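Local coordinates for pilus assembly protein CpaE (PDB 4N0P) that probably serves pilus assembly as an ATP-binding and ATP-hydrolysing protein, of which this chain is the response-regulator receiver-like domain, at residues I25-A30 against T52-G57; P32-L37 against L127-G132; G57-A62 against H88-L93; V75-L80 against T101-V106. All coordinates share one frame; numbering follows the deposited sequence. Where two conformers were deposited one is given.

Contact 1: I25-A30 against T52-G57; sequences IHAFCA and TIVRDG
Ile25 and Thr52 are paired in two neighbouring parallel strands of the receiver-like alpha/beta fold, joined through the crossover helix 32-42. Ile25 O accepts Ile53 N at 2.9 Å, while Ile25 CD1 lies alongside Thr52 OG1, 3.6 Å away. His26 projects from the other face of the sheet. Arg55 NH1 sits 3.3 Å above the plane of the His26 ring, over its centre; the guanidinium stands at 83° to that ring and turns its edge to it. A hydrogen bond between His26 ND1 and Tyr66 OH helps to set the rotation of the imidazole, and Ile53 CG2 lies over one face of the guanidinium. Ala27 is gripped at both ends of its backbone, Ala27 N by Ile53 O at 2.8 Å and Ala27 O by Arg55 N at 2.7 Å. Phe28 runs side by side with the extended Arg55 chain, whose CB makes an off-centre CH-pi contact 4.2 Å from the Phe28 ring centroid; Tyr65 meets the same ring edge-to-face. Cys29 N closes the series on Arg55 O at 3.0 Å. Beyond it Cys29 SG, which also touches Ile38 of helix 32-42, packs against Val54 CG1 at 3.8 Å.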
# COMPACT_ATOMS: atom_id res chain seq x y z
N ILE A 25 0.39 -6.49 6.93
CA ILE A 25 0.64 -5.59 5.82
C ILE A 25 1.80 -6.13 4.99
O ILE A 25 2.85 -6.39 5.56
CB ILE A 25 1.00 -4.13 6.29
CG1 ILE A 25 -0.09 -3.50 7.19
CG2 ILE A 25 1.36 -3.24 5.07
CD1 ILE A 25 0.39 -2.16 7.91
N HIS A 26 1.62 -6.27 3.69
CA HIS A 26 2.72 -6.66 2.79
C HIS A 26 2.98 -5.48 1.89
O HIS A 26 2.06 -5.05 1.17
CB HIS A 26 2.39 -7.90 1.95
CG HIS A 26 2.30 -9.19 2.72
ND1 HIS A 26 1.94 -10.37 2.09
CD2 HIS A 26 2.52 -9.43 4.03
CE1 HIS A 26 1.92 -11.29 3.04
NE2 HIS A 26 2.29 -10.78 4.23
N ALA A 27 4.21 -4.92 1.93
CA ALA A 27 4.51 -3.79 1.08
C ALA A 27 5.50 -4.24 0.01
O ALA A 27 6.57 -4.75 0.33
CB ALA A 27 5.08 -2.63 1.92
N PHE A 28 5.13 -4.14 -1.25
CA PHE A 28 6.01 -4.50 -2.38
C PHE A 28 6.46 -3.22 -2.98
O PHE A 28 5.71 -2.60 -3.73
CB PHE A 28 5.26 -5.37 -3.42
CG PHE A 28 4.96 -6.76 -2.94
CD1 PHE A 28 3.83 -7.02 -2.17
CD2 PHE A 28 5.77 -7.84 -3.30
CE1 PHE A 28 3.56 -8.31 -1.71
CE2 PHE A 28 5.49 -9.12 -2.85
CZ PHE A 28 4.39 -9.35 -2.05
N CYS A 29 7.66 -2.76 -2.58
CA CYS A 29 8.22 -1.47 -3.02
C CYS A 29 9.08 -1.63 -4.25
O CYS A 29 9.66 -2.69 -4.48
CB CYS A 29 9.01 -0.80 -1.90
SG CYS A 29 8.13 -0.75 -0.32
N ALA A 30 9.21 -0.56 -4.99
CA ALA A 30 10.06 -0.53 -6.19
C ALA A 30 11.18 0.50 -6.03
O ALA A 30 12.14 0.47 -6.81
CB ALA A 30 9.21 -0.20 -7.42
N THR A 52 4.20 -5.90 9.61
CA THR A 52 4.49 -5.32 8.29
C THR A 52 5.73 -5.95 7.68
O THR A 52 6.79 -5.92 8.31
CB THR A 52 4.71 -3.78 8.41
OG1 THR A 52 3.62 -3.17 9.10
CG2 THR A 52 4.95 -3.10 7.05
N ILE A 53 5.60 -6.48 6.47
CA ILE A 53 6.71 -7.10 5.74
C ILE A 53 6.95 -6.30 4.49
O ILE A 53 6.05 -6.13 3.66
CB ILE A 53 6.40 -8.59 5.38
CG1 ILE A 53 6.07 -9.43 6.63
CG2 ILE A 53 7.61 -9.21 4.64
CD1 ILE A 53 5.28 -10.68 6.24
N VAL A 54 8.20 -5.80 4.34
CA VAL A 54 8.56 -5.03 3.16
C VAL A 54 9.30 -6.00 2.16
O VAL A 54 10.18 -6.77 2.57
CB VAL A 54 9.35 -3.76 3.58
CG1 VAL A 54 9.72 -2.92 2.37
CG2 VAL A 54 8.51 -2.93 4.54
N ARG A 55 8.80 -6.07 0.92
CA ARG A 55 9.37 -6.95 -0.11
C ARG A 55 9.79 -6.12 -1.33
O ARG A 55 9.34 -4.98 -1.50
CB ARG A 55 8.42 -8.09 -0.50
CG ARG A 55 8.27 -9.12 0.62
CD ARG A 55 7.31 -10.20 0.25
NE ARG A 55 7.34 -11.25 1.25
CZ ARG A 55 6.36 -11.51 2.10
NH1 ARG A 55 5.24 -10.79 2.07
NH2 ARG A 55 6.49 -12.47 3.00
N ASP A 56 10.69 -6.68 -2.16
CA ASP A 56 11.18 -5.98 -3.34
C ASP A 56 10.46 -6.48 -4.58
O ASP A 56 9.74 -7.48 -4.51
CB ASP A 56 12.71 -6.17 -3.49
CG ASP A 56 13.18 -7.61 -3.65
OD1 ASP A 56 12.49 -8.52 -3.14
OD2 ASP A 56 14.27 -7.82 -4.25
N GLY A 57 10.69 -5.81 -5.70
CA GLY A 57 10.12 -6.22 -6.97
C GLY A 57 8.81 -5.57 -7.34
O GLY A 57 8.23 -5.93 -8.37

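Contact 2: P32-L37 against L127-G132; sequences PETAAL and LTQPLG
Leu37 lays both of its methyl groups on the backbone and side chain of Leu131. Leu37 CD1 comes to 3.3 Å from Leu131 O and also touches the carbonyl carbon of Gly132, the N-cap residue of helix 133-144; Leu37 CD2 rests on Leu131 CB at 3.9 Å, the two side chains meeting at about a right angle. With CG opposite the backbone N (chi1 163°), Leu37 extends from helix 32-42 across to the loop, where Pro133 and Val136 of helix 133-144 also pack on it. One turn earlier the contact becomes polar. Gln129 bends at chi2 and brings its amide to the hydroxyl of Thr34, Gln129 NE2 donating to Thr34 OG1 at 2.7 Å. This bond is short but far from straight, with 131° at the hydrogen and the hydroxyl tilted 27° out of the amide plane. Glu33 CG adds a flank, 3.5 Å from Gln129 NE2. At the other end of the amide, Gln129 OE1 takes a weak bond from Leu131 N at 3.4 Å, which ties the side chain back across the cis peptide before Pro130. A cis-proline just after the last strand is familiar from receiver domains, where the residue before it is usually lysine; here that place appears to be filled by glutamine. Thr34 OG1 is also hydrogen-bonded to Glu78 OE2. Since Gln129 NE2 can only donate, the hydroxyl accepts from it and is probably the donor to Glu78 OE2, linking the loop amide to the carboxylate.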
# COMPACT_ATOMS: atom_id res chain seq x y z
N PRO A 32 13.95 2.54 -3.24
CA PRO A 32 14.55 2.43 -1.90
C PRO A 32 14.00 3.44 -0.90
O PRO A 32 13.87 3.11 0.28
CB PRO A 32 16.04 2.71 -2.16
CG PRO A 32 16.25 2.42 -3.59
CD PRO A 32 14.97 2.78 -4.28
N GLU A 33 13.64 4.65 -1.35
CA GLU A 33 13.07 5.68 -0.47
C GLU A 33 11.71 5.24 0.09
O GLU A 33 11.39 5.55 1.23
CB GLU A 33 12.95 7.06 -1.16
CG GLU A 33 12.35 7.03 -2.56
CD GLU A 33 13.36 7.02 -3.69
OE1 GLU A 33 14.19 6.09 -3.73
OE2 GLU A 33 13.31 7.94 -4.54
N THR A 34 10.92 4.51 -0.72
CA THR A 34 9.61 4.03 -0.28
C THR A 34 9.80 2.92 0.76
O THR A 34 9.12 2.94 1.78
CB THR A 34 8.80 3.55 -1.49
OG1 THR A 34 8.70 4.62 -2.42
CG2 THR A 34 7.42 2.99 -1.10
N ALA A 35 10.73 1.97 0.50
CA ALA A 35 11.00 0.87 1.44
C ALA A 35 11.43 1.43 2.79
O ALA A 35 10.89 1.02 3.80
CB ALA A 35 12.08 -0.06 0.88
N ALA A 36 12.33 2.43 2.79
CA ALA A 36 12.83 3.07 4.02
C ALA A 36 11.71 3.78 4.80
O ALA A 36 11.64 3.66 6.01
CB ALA A 36 13.93 4.06 3.68
N LEU A 37 10.81 4.46 4.09
CA LEU A 37 9.67 5.17 4.67
C LEU A 37 8.71 4.19 5.34
O LEU A 37 8.26 4.44 6.43
CB LEU A 37 8.95 5.94 3.55
CG LEU A 37 7.54 6.40 3.87
CD1 LEU A 37 7.56 7.72 4.59
CD2 LEU A 37 6.70 6.43 2.60
N LEU A 127 -0.90 7.14 -2.37
CA LEU A 127 0.03 8.02 -1.66
C LEU A 127 1.09 8.52 -2.59
O LEU A 127 1.66 7.74 -3.35
CB LEU A 127 0.67 7.28 -0.47
CG LEU A 127 -0.27 6.77 0.61
CD1 LEU A 127 0.51 5.97 1.64
CD2 LEU A 127 -1.01 7.92 1.31
N THR A 128 1.31 9.86 -2.59
CA THR A 128 2.28 10.45 -3.50
C THR A 128 3.50 10.86 -2.74
O THR A 128 3.43 11.68 -1.81
CB THR A 128 1.69 11.67 -4.27
OG1 THR A 128 0.35 11.39 -4.70
CG2 THR A 128 2.54 12.06 -5.48
N GLN A 129 4.61 10.29 -3.13
CA GLN A 129 5.90 10.61 -2.56
C GLN A 129 6.28 12.03 -3.01
O GLN A 129 5.87 12.44 -4.10
CB GLN A 129 6.93 9.57 -3.00
CG GLN A 129 6.88 8.27 -2.21
CD GLN A 129 8.09 8.18 -1.30
OE1 GLN A 129 8.28 8.98 -0.38
NE2 GLN A 129 8.96 7.22 -1.60
N PRO A 130 6.99 12.82 -2.19
CA PRO A 130 7.54 12.50 -0.86
C PRO A 130 6.48 12.56 0.25
O PRO A 130 5.68 13.49 0.34
CB PRO A 130 8.64 13.54 -0.67
CG PRO A 130 8.18 14.73 -1.45
CD PRO A 130 7.38 14.18 -2.62
N LEU A 131 6.52 11.54 1.09
CA LEU A 131 5.66 11.32 2.26
C LEU A 131 6.50 11.23 3.51
O LEU A 131 7.66 10.83 3.43
CB LEU A 131 4.98 9.94 2.11
CG LEU A 131 3.89 9.76 1.11
CD1 LEU A 131 4.13 8.49 0.33
CD2 LEU A 131 2.55 9.70 1.81
N GLY A 132 5.87 11.45 4.65
CA GLY A 132 6.50 11.21 5.95
C GLY A 132 5.88 9.97 6.60
O GLY A 132 4.74 9.59 6.26

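Contact 3: G57-A62 against H88-L93; sequences GGLEAA and HLLDSL
Leu59 reaches out from helix 58-65 and lodges among three leucines of helix 83-94. Its CG lies opposite the backbone N (chi1 177°), which extends the isobutyl group across the gap. Leu59 CD2 presses on Leu89 CB at 3.5 Å, the two side chains sliding past each other in opposite directions, and the same methyl touches Leu90 CG at 4.1 Å. The other branch, Leu59 CD1, meets Leu93 CD2 at 3.9 Å. One turn on, Ala62 CB only grazes Leu93 CD1 at 4.5 Å. Beside this cluster Leu89 CD1 lies along the bent chain of Glu60 from its methylene to the carboxylate, with Glu60 CG, CD and OE2 all 3.7 Å from that methyl. The two short helical segments run nearly in the same direction, 24° apart, with axes 9.7 Å from each other at closest approach. In the second shell Val77, on a central strand, receives Leu59 and Ala62, seating helix 58-65 on the sheet; in receiver domains the second and third helices share one face. Gly57 and Gly58, both at positive phi, turn the chain into helix 58-65; backbone bonds from Gly58 to Cys29 and from Leu59 to Glu78 fix its first turn to the strand ends. Glu60 OE2 makes a weak hydrogen bond with Thr79 OG1. No hydrogen bond crosses between the two helical segments, so their union rests on apolar packing of leucines and on the Glu60 chain laid against Leu89.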
# COMPACT_ATOMS: atom_id res chain seq x y z
N GLY A 57 10.69 -5.81 -5.70
CA GLY A 57 10.12 -6.22 -6.97
C GLY A 57 8.81 -5.57 -7.34
O GLY A 57 8.23 -5.93 -8.37
N GLY A 58 8.34 -4.65 -6.48
CA GLY A 58 7.12 -3.87 -6.69
C GLY A 58 5.86 -4.64 -7.01
O GLY A 58 5.74 -5.82 -6.69
N LEU A 59 4.91 -3.97 -7.68
CA LEU A 59 3.61 -4.55 -8.03
C LEU A 59 3.78 -5.84 -8.88
O LEU A 59 3.02 -6.80 -8.70
CB LEU A 59 2.78 -3.50 -8.77
CG LEU A 59 1.42 -3.92 -9.30
CD1 LEU A 59 0.55 -4.59 -8.25
CD2 LEU A 59 0.70 -2.72 -9.85
N GLU A 60 4.79 -5.88 -9.77
CA GLU A 60 5.04 -7.07 -10.60
C GLU A 60 5.31 -8.30 -9.71
O GLU A 60 4.71 -9.35 -9.93
CB GLU A 60 6.23 -6.81 -11.54
CG GLU A 60 6.01 -5.66 -12.52
CD GLU A 60 6.30 -4.21 -12.13
OE1 GLU A 60 6.29 -3.84 -10.93
OE2 GLU A 60 6.45 -3.40 -13.08
N ALA A 61 6.14 -8.13 -8.65
CA ALA A 61 6.43 -9.23 -7.73
C ALA A 61 5.20 -9.57 -6.89
O ALA A 61 5.01 -10.72 -6.53
CB ALA A 61 7.57 -8.87 -6.81
N ALA A 62 4.37 -8.55 -6.60
CA ALA A 62 3.14 -8.78 -5.82
C ALA A 62 2.20 -9.71 -6.58
O ALA A 62 1.72 -10.69 -6.02
CB ALA A 62 2.44 -7.45 -5.52
N HIS A 88 -2.78 -1.99 -15.74
CA HIS A 88 -2.84 -3.36 -16.24
C HIS A 88 -2.46 -4.39 -15.14
O HIS A 88 -3.12 -5.41 -14.95
CB HIS A 88 -1.91 -3.51 -17.46
CG HIS A 88 -1.78 -4.92 -17.94
ND1 HIS A 88 -2.81 -5.56 -18.61
CD2 HIS A 88 -0.73 -5.78 -17.82
CE1 HIS A 88 -2.37 -6.78 -18.87
NE2 HIS A 88 -1.13 -6.96 -18.42
N LEU A 89 -1.40 -4.08 -14.39
CA LEU A 89 -0.96 -4.97 -13.32
C LEU A 89 -1.95 -5.00 -12.17
O LEU A 89 -2.11 -6.04 -11.54
CB LEU A 89 0.43 -4.56 -12.83
CG LEU A 89 1.61 -4.85 -13.78
CD1 LEU A 89 2.81 -4.03 -13.39
CD2 LEU A 89 1.97 -6.29 -13.77
N LEU A 90 -2.67 -3.88 -11.92
CA LEU A 90 -3.70 -3.86 -10.86
C LEU A 90 -4.88 -4.78 -11.22
O LEU A 90 -5.44 -5.43 -10.33
CB LEU A 90 -4.19 -2.44 -10.55
CG LEU A 90 -3.23 -1.58 -9.73
CD1 LEU A 90 -3.69 -0.17 -9.68
CD2 LEU A 90 -3.07 -2.09 -8.30
N ASP A 91 -5.20 -4.88 -12.53
CA ASP A 91 -6.23 -5.81 -13.02
C ASP A 91 -5.80 -7.26 -12.69
O ASP A 91 -6.59 -8.05 -12.17
CB ASP A 91 -6.44 -5.63 -14.55
CG ASP A 91 -7.16 -4.37 -15.03
OD1 ASP A 91 -7.94 -3.78 -14.23
OD2 ASP A 91 -6.97 -3.98 -16.20
N SER A 92 -4.51 -7.59 -12.93
CA SER A 92 -3.95 -8.92 -12.62
C SER A 92 -3.94 -9.17 -11.10
O SER A 92 -4.24 -10.28 -10.66
CB SER A 92 -2.53 -9.03 -13.17
OG SER A 92 -2.52 -8.91 -14.59
N LEU A 93 -3.63 -8.14 -10.31
CA LEU A 93 -3.62 -8.26 -8.84
C LEU A 93 -5.03 -8.52 -8.33
O LEU A 93 -5.21 -9.39 -7.48
CB LEU A 93 -3.03 -6.99 -8.18
CG LEU A 93 -2.92 -7.00 -6.65
CD1 LEU A 93 -1.94 -8.05 -6.18
CD2 LEU A 93 -2.52 -5.62 -6.11

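Contact 4: V75-L80 against T101-V106; sequences VMVETL and TKVVVV
Val75 and Val77 sit in parallel register with Val103 and Val105, two neighbouring strands in the middle of the receiver-like alpha/beta sheet, linked through helix 83-94 as a beta-alpha-beta unit. The closely packed part is continuous backbone bonding: Val75 N to Lys102 O and Val104 N to Val75 O, both 2.9 Å, are followed by Val77 N to Val104 O and Val106 N to Val77 O. One face is all valine. With chi1 -67° placing Val77 CG1 anti to the carbonyl carbon, Val77 CG2 falls between the backbone N and the carbonyl carbon, 4.0 Å from Val105 CG2. On the other face Met76 bends at chi3 and brings its CE to 4.1 Å from Val106 CG2, while Leu143 of helix 133-144 packs on Val104. The starting edge is more polar and partly exposed: Thr101 CG2 still meets Val75 CG2 at 3.8 Å, but Thr101 OG1 bonds to Thr71 OG1 and Pro72 O, and the end of the Lys102 chain leads away from the pair. At the carboxyl end the strand pairing gives way to polar contacts. Glu78 stretches out fully, passes Val106 O with its CG at 3.3 Å, and bonds through OE1 to the backbone N atoms of Ala30 and Arg31. Past it, a single water takes the place of a direct bond, accepting from Thr79 N at 2.7 Å and donating to Val106 O at 2.8 Å.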
# COMPACT_ATOMS: atom_id res chain seq x y z
N VAL A 75 -2.29 -4.72 1.26
CA VAL A 75 -1.22 -4.86 0.27
C VAL A 75 -0.84 -3.46 -0.19
O VAL A 75 -1.70 -2.72 -0.69
CB VAL A 75 -1.63 -5.76 -0.93
CG1 VAL A 75 -0.53 -5.78 -1.99
CG2 VAL A 75 -1.93 -7.19 -0.46
N MET A 76 0.42 -3.08 -0.00
CA MET A 76 0.91 -1.77 -0.47
C MET A 76 1.81 -2.02 -1.66
O MET A 76 2.67 -2.92 -1.61
CB MET A 76 1.69 -1.04 0.65
CG MET A 76 0.84 -0.71 1.85
SD MET A 76 1.77 0.25 3.09
CE MET A 76 1.93 1.78 2.29
N VAL A 77 1.56 -1.34 -2.79
CA VAL A 77 2.33 -1.62 -4.00
C VAL A 77 2.86 -0.35 -4.65
O VAL A 77 2.29 0.73 -4.52
CB VAL A 77 1.53 -2.46 -5.03
CG1 VAL A 77 1.25 -3.87 -4.52
CG2 VAL A 77 0.23 -1.74 -5.43
N GLU A 78 3.92 -0.53 -5.45
CA GLU A 78 4.54 0.57 -6.17
C GLU A 78 5.12 0.01 -7.46
O GLU A 78 5.49 -1.17 -7.51
CB GLU A 78 5.64 1.14 -5.26
CG GLU A 78 6.38 2.36 -5.74
CD GLU A 78 7.52 2.79 -4.84
OE1 GLU A 78 8.25 1.90 -4.33
OE2 GLU A 78 7.69 4.01 -4.66
N THR A 79 5.20 0.83 -8.50
CA THR A 79 5.84 0.38 -9.76
C THR A 79 6.74 1.50 -10.30
O THR A 79 6.46 2.67 -10.04
CB THR A 79 4.78 -0.05 -10.80
OG1 THR A 79 5.47 -0.50 -11.98
CG2 THR A 79 3.81 1.07 -11.18
N LEU A 80 7.78 1.15 -11.06
CA LEU A 80 8.63 2.15 -11.73
C LEU A 80 8.19 2.39 -13.19
O LEU A 80 8.77 3.23 -13.87
CB LEU A 80 10.09 1.65 -11.76
CG LEU A 80 10.82 1.40 -10.45
CD1 LEU A 80 11.95 0.40 -10.66
CD2 LEU A 80 11.37 2.67 -9.90
N THR A 101 -9.15 -7.96 1.63
CA THR A 101 -7.87 -7.30 1.38
C THR A 101 -8.06 -5.88 0.83
O THR A 101 -8.79 -5.65 -0.14
CB THR A 101 -7.02 -8.16 0.39
OG1 THR A 101 -6.71 -9.39 1.03
CG2 THR A 101 -5.72 -7.46 -0.04
N LYS A 102 -7.34 -4.94 1.42
CA LYS A 102 -7.31 -3.54 0.94
C LYS A 102 -6.03 -3.33 0.16
O LYS A 102 -5.00 -3.93 0.49
CB LYS A 102 -7.38 -2.56 2.13
CG LYS A 102 -8.73 -2.65 2.86
CD LYS A 102 -8.81 -1.67 4.00
CE LYS A 102 -10.01 -1.94 4.90
NZ LYS A 102 -11.30 -1.69 4.20
N VAL A 103 -6.08 -2.47 -0.86
CA VAL A 103 -4.89 -2.19 -1.66
C VAL A 103 -4.58 -0.70 -1.61
O VAL A 103 -5.46 0.14 -1.81
CB VAL A 103 -5.03 -2.71 -3.13
CG1 VAL A 103 -3.87 -2.23 -4.02
CG2 VAL A 103 -5.14 -4.25 -3.17
N VAL A 104 -3.31 -0.38 -1.33
CA VAL A 104 -2.84 1.01 -1.29
C VAL A 104 -1.73 1.11 -2.33
O VAL A 104 -0.84 0.27 -2.34
CB VAL A 104 -2.37 1.42 0.14
CG1 VAL A 104 -1.64 2.75 0.10
CG2 VAL A 104 -3.55 1.49 1.11
N VAL A 105 -1.75 2.15 -3.15
CA VAL A 105 -0.73 2.35 -4.16
C VAL A 105 0.15 3.52 -3.74
O VAL A 105 -0.36 4.55 -3.32
CB VAL A 105 -1.38 2.60 -5.57
CG1 VAL A 105 -0.32 3.02 -6.62
CG2 VAL A 105 -2.19 1.36 -6.03
N VAL A 106 1.47 3.36 -3.87
CA VAL A 106 2.42 4.45 -3.62
C VAL A 106 2.98 4.82 -5.00
O VAL A 106 3.47 3.95 -5.70
CB VAL A 106 3.54 4.07 -2.63
CG1 VAL A 106 4.48 5.26 -2.42
CG2 VAL A 106 2.96 3.60 -1.29
O HOH W 1 3.69 3.08 -8.40

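How the contacts relate
Contacts 1 and 4 belong to one parallel sheet, but the centre of contact 4 lies about 3 Å from the centre of the chain, while contact 1 includes an outermost strand and carries charged and aromatic groups on a partly exposed face. Their strands 24-28 and 74-77 are adjacent, Phe28 N bonding to Met76 O. Contacts 2 and 3, about 18 Å apart between centres, do not touch: the first mixes an amide-hydroxyl bond with leucine packing, the second is buried and apolar apart from the flank of Glu60. Glu78, of contact 4, joins the set at the strand ends, its side chain bonding to contacts 1 and 2 and its backbone O to Leu59 of contact 3.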